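Local coordinates for protein pelota homolog (Archaeoglobus fulgidus, PDB 3OBY) that probably recognises stalled ribosomes and helps to release them and to cleave their mRNA, through an endoribonuclease activity assigned to its Sm-fold N-terminal domain, at residues A[11-15]-A[108-112]; A[19-25]-A[98-102]; A[136-141]-A[172-176]; A[186-192]-A[214-220]. All coordinates share one frame; numbering follows the deposited sequence.

Contact 1: residues A[11-15]-A[108-112]; sequences NEGEI and IKKWK
Gly13 O is gripped by two donors that come from opposite faces of its carbonyl plane. On one side the indole NE1 of Trp111 reaches Gly13 O at 3.2 Å; the oxygen lies in the plane of the ring, while the donor stands well above the carbonyl plane. On the other, Lys109 N bonds to the same oxygen. The return bond, Gly13 N to Lys109 O at 3.0 Å, completes an antiparallel hydrogen-bonded pair, and Trp111 N to Asn11 O (2.7 Å) continues the pairing past the corner that the chain turns at Gly13.

Packing builds outward from the indole. Ile15 CD1 sits over its six-membered ring, 3.3 Å from the centroid and 15° off the normal, a CH-pi contact. Lys109 CG covers the opposite face, and Lys109 NZ goes on to a salt bridge with Glu33. The first torsion of Trp111 (chi1 -59°), with CG beside the backbone N, places the indole where NE1 points at Gly13 O. A leucine in its place would probably cost Gly13 O its side-chain donor and open a gap between Ile15 and the lysine stem. On the sheet face bearing Glu14 and Ile108, Glu14 CB meets Ile108 CG1 at 3.3 Å, while Glu14 OE2 bonds to Ser106 OG. Beyond the corner Glu12 and Lys110 pair, CB to CB 4.3 Å.

Leu116 and Leu119 of helix 113-123 also touch the indole. The whole is an antiparallel pairing at the ends of strands 14-18 and 105-108, neighbours in the sheet of the RNA-binding Sm-fold domain.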
loop_
_atom_site.group_PDB
_atom_site.type_symbol
_atom_site.label_atom_id
_atom_site.label_comp_id
_atom_site.label_asym_id
_atom_site.label_seq_id
_atom_site.Cartn_x
_atom_site.Cartn_y
_atom_site.Cartn_z
ATOM N N ASN A 11 -10.531 -20.525 14.144
ATOM C CA ASN A 11 -9.832 -19.262 14.379
ATOM C C ASN A 11 -8.358 -19.348 14.749
ATOM O O ASN A 11 -7.748 -18.341 15.104
ATOM C CB ASN A 11 -10.560 -18.454 15.445
ATOM C CG ASN A 11 -11.746 -17.717 14.888
ATOM O OD1 ASN A 11 -11.610 -16.935 13.947
ATOM N ND2 ASN A 11 -12.921 -17.958 15.461
ATOM N N GLU A 12 -7.791 -20.547 14.668
ATOM C CA GLU A 12 -6.387 -20.750 14.989
ATOM C C GLU A 12 -5.676 -21.311 13.772
ATOM O O GLU A 12 -6.209 -22.175 13.074
ATOM C CB GLU A 12 -6.244 -21.710 16.169
ATOM C CG GLU A 12 -4.833 -22.224 16.402
ATOM C CD GLU A 12 -4.688 -22.898 17.755
ATOM O OE1 GLU A 12 -5.681 -23.480 18.242
ATOM O OE2 GLU A 12 -3.581 -22.855 18.328
ATOM N N GLY A 13 -4.472 -20.815 13.517
ATOM C CA GLY A 13 -3.725 -21.284 12.369
ATOM C C GLY A 13 -2.724 -20.249 11.917
ATOM O O GLY A 13 -2.410 -19.311 12.648
ATOM N N GLU A 14 -2.227 -20.412 10.698
ATOM C CA GLU A 14 -1.247 -19.492 10.153
ATOM C C GLU A 14 -1.795 -18.583 9.063
ATOM O O GLU A 14 -2.588 -19.003 8.219
ATOM C CB GLU A 14 -0.047 -20.273 9.606
ATOM C CG GLU A 14 0.591 -19.665 8.352
ATOM C CD GLU A 14 1.791 -20.449 7.860
ATOM O OE1 GLU A 14 1.948 -21.618 8.278
ATOM O OE2 GLU A 14 2.568 -19.900 7.046
ATOM N N ILE A 15 -1.361 -17.328 9.102
ATOM C CA ILE A 15 -1.737 -16.347 8.108
ATOM C C ILE A 15 -0.425 -15.784 7.582
ATOM O O ILE A 15 0.389 -15.267 8.339
ATOM C CB ILE A 15 -2.577 -15.200 8.700
ATOM C CG1 ILE A 15 -3.863 -15.750 9.321
ATOM C CG2 ILE A 15 -2.938 -14.215 7.597
ATOM C CD1 ILE A 15 -4.816 -14.687 9.842
ATOM N N ILE A 108 1.410 -17.275 13.257
ATOM C CA ILE A 108 0.679 -18.472 13.631
ATOM C C ILE A 108 0.262 -18.309 15.080
ATOM O O ILE A 108 1.113 -18.193 15.958
ATOM C CB ILE A 108 1.561 -19.720 13.496
ATOM C CG1 ILE A 108 2.128 -19.786 12.077
ATOM C CG2 ILE A 108 0.749 -20.970 13.803
ATOM C CD1 ILE A 108 3.068 -20.951 11.837
ATOM N N LYS A 109 -1.050 -18.294 15.313
ATOM C CA LYS A 109 -1.609 -18.120 16.652
ATOM C C LYS A 109 -3.099 -18.412 16.613
ATOM O O LYS A 109 -3.649 -18.851 15.596
ATOM C CB LYS A 109 -1.435 -16.664 17.102
ATOM C CG LYS A 109 -2.162 -15.681 16.169
ATOM C CD LYS A 109 -1.818 -14.216 16.424
ATOM C CE LYS A 109 -2.272 -13.758 17.803
ATOM N NZ LYS A 109 -1.923 -12.336 18.080
ATOM N N LYS A 110 -3.740 -18.158 17.745
ATOM C CA LYS A 110 -5.176 -18.303 17.862
ATOM C C LYS A 110 -5.572 -16.850 17.632
ATOM O O LYS A 110 -5.117 -15.961 18.350
ATOM C CB LYS A 110 -5.573 -18.765 19.273
ATOM C CG LYS A 110 -5.368 -17.731 20.389
ATOM C CD LYS A 110 -5.644 -18.329 21.767
ATOM C CE LYS A 110 -5.613 -17.280 22.875
ATOM N NZ LYS A 110 -6.727 -16.294 22.762
ATOM N N TRP A 111 -6.387 -16.598 16.619
ATOM C CA TRP A 111 -6.787 -15.232 16.313
ATOM C C TRP A 111 -8.047 -14.724 17.005
ATOM O O TRP A 111 -9.047 -15.435 17.131
ATOM C CB TRP A 111 -6.944 -15.081 14.802
ATOM C CG TRP A 111 -5.687 -15.394 14.064
ATOM C CD1 TRP A 111 -5.153 -16.627 13.844
ATOM C CD2 TRP A 111 -4.778 -14.450 13.483
ATOM N NE1 TRP A 111 -3.965 -16.513 13.165
ATOM C CE2 TRP A 111 -3.708 -15.186 12.935
ATOM C CE3 TRP A 111 -4.760 -13.051 13.384
ATOM C CZ2 TRP A 111 -2.630 -14.571 12.283
ATOM C CZ3 TRP A 111 -3.689 -12.441 12.735
ATOM C CH2 TRP A 111 -2.636 -13.203 12.198
ATOM N N LYS A 112 -7.986 -13.476 17.461
ATOM C CA LYS A 112 -9.130 -12.846 18.109
ATOM C C LYS A 112 -9.866 -12.093 17.010
ATOM O O LYS A 112 -9.258 -11.652 16.033
ATOM C CB LYS A 112 -8.672 -11.862 19.183
ATOM C CG LYS A 112 -7.688 -12.438 20.177
ATOM C CD LYS A 112 -7.190 -11.375 21.136
ATOM C CE LYS A 112 -5.879 -11.810 21.748
ATOM N NZ LYS A 112 -4.902 -12.094 20.664
#

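Contact 2: residues A[19-25]-A[98-102]; sequences PETLDDL and NITVG
The Pro19 ring presents its CG corner to the 98-102 chain, 3.7 Å from Thr100 O, with Ile99 CG2 a little farther off. The carbonyl of the same proline makes the polar link across: Gly102 N bonds to Pro19 O at 2.6 Å, an almost straight bond whose donor stands close to the line of the carbonyl. Beside it, Val101 CA approaches Pro19 O as a weaker CA-H...O contact.

The Asp24 carboxylate, the flat group of this part, works within 19-25. Its OD1 accepts from Glu20 N at 2.9 Å through the anti lone pair, and more weakly from Thr21 N. Thr21 OG1 in turn accepts from Asp24 N, so Thr21 and Asp24 form a capping box that starts helix 22-31. Met1 N is a further donor to Asp24 OD1.

Apolar side chains fill in around this. Leu25 has CG anti to its backbone N (chi1 -159°), which carries CD1 to Ile99 CG2 at 3.8 Å and near Ile99 O. Val101 CG1 lies against the backbone of Thr21, with Leu22 CD2 4.1 Å away.

Together these contacts bring the first turn of helix 22-31 against Ile99 and the chain that follows it, next to strand 94-99, an outermost strand of the N-terminal sheet. Leu105 of strand 105-108 touches both Pro19 and Ile99, Leu79 of strand 79-87 also meets Ile99, and Leu22 reaches Ile317 of strand 314-318 in another sheet.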
loop_
_atom_site.group_PDB
_atom_site.type_symbol
_atom_site.label_atom_id
_atom_site.label_comp_id
_atom_site.label_asym_id
_atom_site.label_seq_id
_atom_site.Cartn_x
_atom_site.Cartn_y
_atom_site.Cartn_z
ATOM N N PRO A 19 2.995 -6.556 4.594
ATOM C CA PRO A 19 2.556 -5.182 4.866
ATOM C C PRO A 19 3.069 -4.311 3.723
ATOM O O PRO A 19 4.226 -4.429 3.321
ATOM C CB PRO A 19 3.210 -4.876 6.212
ATOM C CG PRO A 19 4.491 -5.637 6.132
ATOM C CD PRO A 19 4.103 -6.949 5.487
ATOM N N GLU A 20 2.205 -3.458 3.184
ATOM C CA GLU A 20 2.573 -2.599 2.055
ATOM C C GLU A 20 2.652 -1.117 2.430
ATOM O O GLU A 20 3.055 -0.281 1.625
ATOM C CB GLU A 20 1.547 -2.777 0.931
ATOM C CG GLU A 20 1.329 -4.219 0.483
ATOM C CD GLU A 20 0.139 -4.378 -0.453
ATOM O OE1 GLU A 20 -1.012 -4.299 0.022
ATOM O OE2 GLU A 20 0.352 -4.579 -1.668
ATOM N N THR A 21 2.254 -0.795 3.652
ATOM C CA THR A 21 2.264 0.582 4.109
ATOM C C THR A 21 2.663 0.680 5.571
ATOM O O THR A 21 2.641 -0.316 6.298
ATOM C CB THR A 21 0.872 1.225 3.952
ATOM O OG1 THR A 21 -0.061 0.574 4.822
ATOM C CG2 THR A 21 0.393 1.090 2.535
ATOM N N LEU A 22 3.023 1.886 5.998
ATOM C CA LEU A 22 3.398 2.091 7.382
ATOM C C LEU A 22 2.182 1.807 8.272
ATOM O O LEU A 22 2.335 1.420 9.432
ATOM C CB LEU A 22 3.929 3.510 7.575
ATOM C CG LEU A 22 5.190 3.812 6.745
ATOM C CD1 LEU A 22 5.703 5.198 7.074
ATOM C CD2 LEU A 22 6.266 2.781 7.023
ATOM N N ASP A 23 0.981 1.980 7.715
ATOM C CA ASP A 23 -0.267 1.694 8.439
ATOM C C ASP A 23 -0.241 0.207 8.792
ATOM O O ASP A 23 -0.459 -0.194 9.942
ATOM C CB ASP A 23 -1.496 1.931 7.544
ATOM C CG ASP A 23 -1.730 3.395 7.214
ATOM O OD1 ASP A 23 -0.853 4.231 7.501
ATOM O OD2 ASP A 23 -2.801 3.711 6.651
ATOM N N ASP A 24 0.021 -0.602 7.768
ATOM C CA ASP A 24 0.075 -2.048 7.901
ATOM C C ASP A 24 1.107 -2.434 8.946
ATOM O O ASP A 24 0.813 -3.170 9.890
ATOM C CB ASP A 24 0.452 -2.688 6.560
ATOM C CG ASP A 24 -0.662 -2.627 5.521
ATOM O OD1 ASP A 24 -0.353 -2.857 4.327
ATOM O OD2 ASP A 24 -1.833 -2.376 5.881
ATOM N N LEU A 25 2.322 -1.928 8.769
ATOM C CA LEU A 25 3.412 -2.221 9.686
ATOM C C LEU A 25 3.034 -1.856 11.120
ATOM O O LEU A 25 3.330 -2.590 12.063
ATOM C CB LEU A 25 4.663 -1.456 9.264
ATOM C CG LEU A 25 5.972 -2.043 9.793
ATOM C CD1 LEU A 25 6.108 -3.470 9.295
ATOM C CD2 LEU A 25 7.151 -1.200 9.328
ATOM N N ASN A 98 13.261 -8.863 11.519
ATOM C CA ASN A 98 12.981 -7.439 11.323
ATOM C C ASN A 98 11.995 -7.252 10.174
ATOM O O ASN A 98 12.339 -7.449 9.008
ATOM C CB ASN A 98 14.270 -6.649 11.032
ATOM C CG ASN A 98 15.124 -6.427 12.273
ATOM O OD1 ASN A 98 14.629 -5.993 13.312
ATOM N ND2 ASN A 98 16.415 -6.709 12.161
ATOM N N ILE A 99 10.770 -6.863 10.504
ATOM C CA ILE A 99 9.744 -6.660 9.486
ATOM C C ILE A 99 9.707 -5.249 8.918
ATOM O O ILE A 99 9.664 -4.270 9.664
ATOM C CB ILE A 99 8.340 -6.963 10.040
ATOM C CG1 ILE A 99 8.367 -8.272 10.826
ATOM C CG2 ILE A 99 7.341 -7.032 8.897
ATOM C CD1 ILE A 99 9.010 -9.424 10.073
ATOM N N THR A 100 9.735 -5.149 7.594
ATOM C CA THR A 100 9.644 -3.852 6.920
ATOM C C THR A 100 8.556 -3.966 5.841
ATOM O O THR A 100 8.126 -5.067 5.513
ATOM C CB THR A 100 10.979 -3.443 6.252
ATOM O OG1 THR A 100 11.342 -4.410 5.266
ATOM C CG2 THR A 100 12.076 -3.340 7.272
ATOM N N VAL A 101 8.103 -2.842 5.300
ATOM C CA VAL A 101 7.076 -2.880 4.257
ATOM C C VAL A 101 7.572 -3.722 3.097
ATOM O O VAL A 101 8.762 -3.725 2.792
ATOM C CB VAL A 101 6.737 -1.469 3.695
ATOM C CG1 VAL A 101 6.106 -0.614 4.763
ATOM C CG2 VAL A 101 7.987 -0.804 3.172
ATOM N N GLY A 102 6.659 -4.440 2.453
ATOM C CA GLY A 102 7.034 -5.273 1.321
ATOM C C GLY A 102 7.612 -6.635 1.658
ATOM O O GLY A 102 7.811 -7.458 0.766
#

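Contact 3: residues A[136-141]-A[172-176]; sequences IEEGYA and FFGEV
Aromatic packing dominates, with the Phe172 ring resting against the turn that joins strands 131-137 and 140-147. Gly139 lies over one face of this ring: its CA is 4.2 Å from the centroid and 16° off the normal, a CH-pi contact. Val176 CG2, one helical turn further on, sits over the centre of the opposite face, and Ala141 N lies at the edge, near the plane. Phe172 CG is anti to its backbone N (chi1 165°), an orientation that brings CZ in toward Tyr140 N and the Ala141 methyl.

Among the aliphatic contacts, Ala141 CB meets Phe172 CZ at 3.6 Å and Val176 CG2 at 4.1 Å. Ile136 CD1 touches both aromatic rings, 3.9 Å from Phe172 CE2 and 4.0 Å from Phe173 CE1; the Ile136 side chain runs antiparallel to that of Phe172 and roughly perpendicular to that of Phe173. Putting an alanine at Phe172 would probably leave a hole beneath the turn, with Gly139 and Val176 deprived of the ring that separates them.

The two segments meet without a hydrogen bond between them; the turn has its own. Glu137 to Tyr140 form a type II turn closed by Tyr140 N to Glu137 O at 2.8 Å, and Glu137 N bonds back to Tyr140 O. Outward, backbone bonds tie Ile136 to Ala191 and Ala141 to Glu157.

Helix 172-183 thus begins packed on the turn of the hairpin formed by strands 131-137 and 140-147. Strand 150-158 touches Phe172 and Val176 through Glu157, while Phe200 of helix 196-207 stacks edge-to-face with Phe173.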
loop_
_atom_site.group_PDB
_atom_site.type_symbol
_atom_site.label_atom_id
_atom_site.label_comp_id
_atom_site.label_asym_id
_atom_site.label_seq_id
_atom_site.Cartn_x
_atom_site.Cartn_y
_atom_site.Cartn_z
ATOM N N ILE A 136 3.068 -4.909 -26.966
ATOM C CA ILE A 136 2.967 -4.512 -28.361
ATOM C C ILE A 136 4.305 -4.473 -29.080
ATOM O O ILE A 136 5.339 -4.124 -28.506
ATOM C CB ILE A 136 2.307 -3.121 -28.484
ATOM C CG1 ILE A 136 1.913 -2.845 -29.935
ATOM C CG2 ILE A 136 3.271 -2.046 -28.000
ATOM C CD1 ILE A 136 1.194 -1.517 -30.136
ATOM N N GLU A 137 4.259 -4.840 -30.352
ATOM C CA GLU A 137 5.427 -4.859 -31.215
ATOM C C GLU A 137 4.862 -4.586 -32.602
ATOM O O GLU A 137 3.663 -4.756 -32.818
ATOM C CB GLU A 137 6.092 -6.234 -31.176
ATOM C CG GLU A 137 5.330 -7.314 -31.925
ATOM C CD GLU A 137 5.873 -8.702 -31.655
ATOM O OE1 GLU A 137 7.094 -8.910 -31.809
ATOM O OE2 GLU A 137 5.072 -9.587 -31.289
ATOM N N GLU A 138 5.711 -4.165 -33.534
ATOM C CA GLU A 138 5.260 -3.865 -34.890
ATOM C C GLU A 138 4.178 -4.810 -35.400
ATOM O O GLU A 138 4.378 -6.021 -35.465
ATOM C CB GLU A 138 6.435 -3.884 -35.872
ATOM C CG GLU A 138 7.258 -2.606 -35.916
ATOM C CD GLU A 138 8.139 -2.531 -37.157
ATOM O OE1 GLU A 138 8.993 -3.425 -37.339
ATOM O OE2 GLU A 138 7.972 -1.581 -37.953
ATOM N N GLY A 139 3.030 -4.235 -35.749
ATOM C CA GLY A 139 1.919 -5.004 -36.281
ATOM C C GLY A 139 1.280 -6.077 -35.418
ATOM O O GLY A 139 0.571 -6.938 -35.936
ATOM N N TYR A 140 1.507 -6.043 -34.111
ATOM C CA TYR A 140 0.911 -7.049 -33.237
ATOM C C TYR A 140 0.769 -6.580 -31.793
ATOM O O TYR A 140 1.683 -5.974 -31.230
ATOM C CB TYR A 140 1.732 -8.341 -33.280
ATOM C CG TYR A 140 1.167 -9.444 -32.421
ATOM C CD1 TYR A 140 -0.141 -9.895 -32.604
ATOM C CD2 TYR A 140 1.937 -10.040 -31.425
ATOM C CE1 TYR A 140 -0.668 -10.910 -31.816
ATOM C CE2 TYR A 140 1.422 -11.057 -30.633
ATOM C CZ TYR A 140 0.120 -11.487 -30.835
ATOM O OH TYR A 140 -0.387 -12.501 -30.059
ATOM N N ALA A 141 -0.383 -6.877 -31.197
ATOM C CA ALA A 141 -0.650 -6.485 -29.823
ATOM C C ALA A 141 -1.598 -7.448 -29.121
ATOM O O ALA A 141 -2.502 -8.020 -29.732
ATOM C CB ALA A 141 -1.225 -5.079 -29.788
ATOM N N PHE A 172 -2.683 0.940 -36.708
ATOM C CA PHE A 172 -2.831 -0.311 -35.993
ATOM C C PHE A 172 -3.102 0.186 -34.571
ATOM O O PHE A 172 -3.943 -0.352 -33.843
ATOM C CB PHE A 172 -1.505 -1.080 -36.093
ATOM C CG PHE A 172 -1.363 -2.208 -35.120
ATOM C CD1 PHE A 172 -2.289 -3.243 -35.086
ATOM C CD2 PHE A 172 -0.294 -2.236 -34.228
ATOM C CE1 PHE A 172 -2.148 -4.294 -34.183
ATOM C CE2 PHE A 172 -0.144 -3.283 -33.321
ATOM C CZ PHE A 172 -1.079 -4.312 -33.296
ATOM N N PHE A 173 -2.396 1.261 -34.218
ATOM C CA PHE A 173 -2.500 1.912 -32.917
ATOM C C PHE A 173 -3.931 2.332 -32.609
ATOM O O PHE A 173 -4.494 1.961 -31.577
ATOM C CB PHE A 173 -1.600 3.151 -32.880
ATOM C CG PHE A 173 -0.127 2.843 -32.854
ATOM C CD1 PHE A 173 0.340 1.543 -33.038
ATOM C CD2 PHE A 173 0.798 3.861 -32.650
ATOM C CE1 PHE A 173 1.706 1.262 -33.019
ATOM C CE2 PHE A 173 2.167 3.591 -32.630
ATOM C CZ PHE A 173 2.622 2.288 -32.815
ATOM N N GLY A 174 -4.506 3.125 -33.505
ATOM C CA GLY A 174 -5.867 3.586 -33.315
ATOM C C GLY A 174 -6.820 2.465 -32.956
ATOM O O GLY A 174 -7.654 2.619 -32.066
ATOM N N GLU A 175 -6.695 1.334 -33.646
ATOM C CA GLU A 175 -7.558 0.183 -33.399
ATOM C C GLU A 175 -7.332 -0.390 -32.006
ATOM O O GLU A 175 -8.287 -0.732 -31.309
ATOM C CB GLU A 175 -7.313 -0.899 -34.453
ATOM C CG GLU A 175 -7.755 -0.510 -35.856
ATOM C CD GLU A 175 -7.452 -1.585 -36.882
ATOM O OE1 GLU A 175 -6.853 -2.615 -36.507
ATOM O OE2 GLU A 175 -7.810 -1.399 -38.065
ATOM N N VAL A 176 -6.066 -0.497 -31.608
ATOM C CA VAL A 176 -5.725 -1.018 -30.289
ATOM C C VAL A 176 -6.294 -0.087 -29.229
ATOM O O VAL A 176 -6.963 -0.528 -28.288
ATOM C CB VAL A 176 -4.193 -1.096 -30.089
ATOM C CG1 VAL A 176 -3.872 -1.615 -28.694
ATOM C CG2 VAL A 176 -3.576 -1.994 -31.139
#

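Contact 4: residues A[186-192]-A[214-220]; sequences KYLIVAG and NAVVVDV
Two neighbouring parallel strands, 187-191 and 215-217, run side by side here at the border of the five-stranded mixed sheet, their axes 4.7 Å apart and 19° from parallel. Leu188 N donates to Asn214 O at 2.9 Å, with the donor in the carbonyl plane; Val216 N then bonds to Leu188 O, Val190 N to Val216 O at 2.8 Å, and Val218 N to Val190 O. Beyond the regular pairing, Gly192 N still reaches Val220 O at 3.1 Å.

The chain between the strands is largely helical, so the unit is a beta-alpha-beta crossover, with helix 196-207 packed on the face that carries Leu188, Val190, Ala215 and Val217. Across that face Leu188 CB meets Ala215 CB at 3.9 Å, and Val190 CB lies near Val217 CG2; Lys197 and Leu201 of the helix touch Val217. Lys197 NZ also bonds to Gly192 O and Val218 O as the strands end.

The other face carries Ile189 and Val216. The Ile189 and Val218 side chains run alongside each other in the same direction, CG2 to CG2 4.0 Å, and Val236 of helix 236-262 touches both residues. At the opposite end Tyr187 and Asn214 meet with ring and amide planes 60° apart. Tyr187 keeps CG beside its backbone N (chi1 -68°), bringing ring atom CE1 to 3.6 Å from Asn214 ND2, while Asn214 O lies near the plane at the ring edge.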
loop_
_atom_site.group_PDB
_atom_site.type_symbol
_atom_site.label_atom_id
_atom_site.label_comp_id
_atom_site.label_asym_id
_atom_site.label_seq_id
_atom_site.Cartn_x
_atom_site.Cartn_y
_atom_site.Cartn_z
ATOM N N LYS A 186 -8.381 1.442 -15.247
ATOM C CA LYS A 186 -7.814 2.710 -14.816
ATOM C C LYS A 186 -6.334 2.849 -15.118
ATOM O O LYS A 186 -5.882 3.921 -15.486
ATOM C CB LYS A 186 -8.089 2.957 -13.329
ATOM C CG LYS A 186 -8.048 1.733 -12.455
ATOM C CD LYS A 186 -8.857 1.988 -11.187
ATOM C CE LYS A 186 -10.345 1.737 -11.394
ATOM N NZ LYS A 186 -10.638 0.283 -11.506
ATOM N N TYR A 187 -5.574 1.772 -14.983
ATOM C CA TYR A 187 -4.144 1.847 -15.263
ATOM C C TYR A 187 -3.722 0.885 -16.353
ATOM O O TYR A 187 -4.173 -0.263 -16.403
ATOM C CB TYR A 187 -3.315 1.579 -14.002
ATOM C CG TYR A 187 -3.445 2.656 -12.960
ATOM C CD1 TYR A 187 -2.915 3.927 -13.172
ATOM C CD2 TYR A 187 -4.130 2.417 -11.774
ATOM C CE1 TYR A 187 -3.069 4.936 -12.222
ATOM C CE2 TYR A 187 -4.289 3.414 -10.820
ATOM C CZ TYR A 187 -3.759 4.668 -11.049
ATOM O OH TYR A 187 -3.935 5.654 -10.110
ATOM N N LEU A 188 -2.842 1.372 -17.218
ATOM C CA LEU A 188 -2.342 0.592 -18.330
ATOM C C LEU A 188 -0.836 0.388 -18.236
ATOM O O LEU A 188 -0.086 1.329 -17.980
ATOM C CB LEU A 188 -2.686 1.297 -19.652
ATOM C CG LEU A 188 -2.115 0.711 -20.952
ATOM C CD1 LEU A 188 -2.732 -0.650 -21.221
ATOM C CD2 LEU A 188 -2.390 1.656 -22.112
ATOM N N ILE A 189 -0.406 -0.856 -18.410
ATOM C CA ILE A 189 1.011 -1.169 -18.417
ATOM C C ILE A 189 1.262 -1.470 -19.888
ATOM O O ILE A 189 0.616 -2.339 -20.463
ATOM C CB ILE A 189 1.358 -2.427 -17.581
ATOM C CG1 ILE A 189 1.178 -2.154 -16.087
ATOM C CG2 ILE A 189 2.802 -2.812 -17.818
ATOM C CD1 ILE A 189 -0.215 -1.745 -15.704
ATOM N N VAL A 190 2.180 -0.734 -20.499
ATOM C CA VAL A 190 2.508 -0.920 -21.909
ATOM C C VAL A 190 3.934 -1.439 -22.041
ATOM O O VAL A 190 4.889 -0.719 -21.755
ATOM C CB VAL A 190 2.394 0.416 -22.665
ATOM C CG1 VAL A 190 2.640 0.210 -24.137
ATOM C CG2 VAL A 190 1.028 1.016 -22.431
ATOM N N ALA A 191 4.073 -2.689 -22.471
ATOM C CA ALA A 191 5.392 -3.295 -22.631
ATOM C C ALA A 191 5.543 -3.900 -24.017
ATOM O O ALA A 191 4.581 -3.962 -24.780
ATOM C CB ALA A 191 5.612 -4.364 -21.572
ATOM N N GLY A 192 6.755 -4.351 -24.331
ATOM C CA GLY A 192 7.018 -4.944 -25.630
ATOM C C GLY A 192 8.421 -4.662 -26.137
ATOM O O GLY A 192 9.149 -3.856 -25.555
ATOM N N ASN A 214 -2.670 7.685 -17.169
ATOM C CA ASN A 214 -2.573 6.551 -16.257
ATOM C C ASN A 214 -1.956 5.348 -16.952
ATOM O O ASN A 214 -2.307 4.209 -16.663
ATOM C CB ASN A 214 -3.958 6.187 -15.738
ATOM C CG ASN A 214 -4.501 7.214 -14.785
ATOM O OD1 ASN A 214 -5.714 7.375 -14.657
ATOM N ND2 ASN A 214 -3.606 7.911 -14.096
ATOM N N ALA A 215 -1.038 5.609 -17.875
ATOM C CA ALA A 215 -0.366 4.554 -18.615
ATOM C C ALA A 215 1.141 4.669 -18.428
ATOM O O ALA A 215 1.680 5.776 -18.390
ATOM C CB ALA A 215 -0.712 4.661 -20.090
ATOM N N VAL A 216 1.817 3.529 -18.307
ATOM C CA VAL A 216 3.267 3.517 -18.141
ATOM C C VAL A 216 3.921 2.495 -19.054
ATOM O O VAL A 216 3.386 1.408 -19.263
ATOM C CB VAL A 216 3.676 3.196 -16.689
ATOM C CG1 VAL A 216 3.014 4.178 -15.736
ATOM C CG2 VAL A 216 3.291 1.766 -16.341
ATOM N N VAL A 217 5.081 2.853 -19.599
ATOM C CA VAL A 217 5.829 1.961 -20.481
ATOM C C VAL A 217 6.965 1.309 -19.704
ATOM O O VAL A 217 7.826 1.997 -19.160
ATOM C CB VAL A 217 6.430 2.723 -21.672
ATOM C CG1 VAL A 217 7.223 1.774 -22.547
ATOM C CG2 VAL A 217 5.331 3.378 -22.474
ATOM N N VAL A 218 6.959 -0.018 -19.653
ATOM C CA VAL A 218 7.981 -0.774 -18.937
ATOM C C VAL A 218 9.029 -1.330 -19.895
ATOM O O VAL A 218 8.770 -1.489 -21.089
ATOM C CB VAL A 218 7.337 -1.926 -18.133
ATOM C CG1 VAL A 218 8.405 -2.818 -17.527
ATOM C CG2 VAL A 218 6.466 -1.345 -17.030
ATOM N N ASP A 219 10.212 -1.622 -19.363
ATOM C CA ASP A 219 11.321 -2.143 -20.155
ATOM C C ASP A 219 11.122 -3.560 -20.697
ATOM O O ASP A 219 11.788 -3.953 -21.652
ATOM C CB ASP A 219 12.611 -2.102 -19.333
ATOM C CG ASP A 219 13.842 -2.420 -20.161
ATOM O OD1 ASP A 219 14.916 -2.652 -19.566
ATOM O OD2 ASP A 219 13.739 -2.429 -21.408
ATOM N N VAL A 220 10.222 -4.327 -20.088
ATOM C CA VAL A 220 9.958 -5.698 -20.531
ATOM C C VAL A 220 9.937 -5.820 -22.055
ATOM O O VAL A 220 9.334 -5.002 -22.745
ATOM C CB VAL A 220 8.608 -6.213 -19.977
ATOM C CG1 VAL A 220 8.299 -7.589 -20.547
ATOM C CG2 VAL A 220 8.663 -6.278 -18.459
#

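How the contacts relate
Contacts 1 and 2 belong to the N-terminal domain, to which the endoribonuclease activity is assigned. Both reach its antiparallel sheet, with centres 20 Å apart, and contact 2 is nested within the loop that contact 1 closes; strand 14-18 runs from one toward helix 22-31 in the other. Contacts 3 and 4 share the mixed sheet of the next part of the chain, their centres 14 Å apart. They touch directly: Ile136 N lies 2.8 Å from Ala191 O, probably a hydrogen bond between adjacent strands. The two pairs stand apart, contact 2 coming no nearer to contact 4 than about 13 Å between nearest atoms, while the centres of contacts 1 and 3 are 50 Å apart.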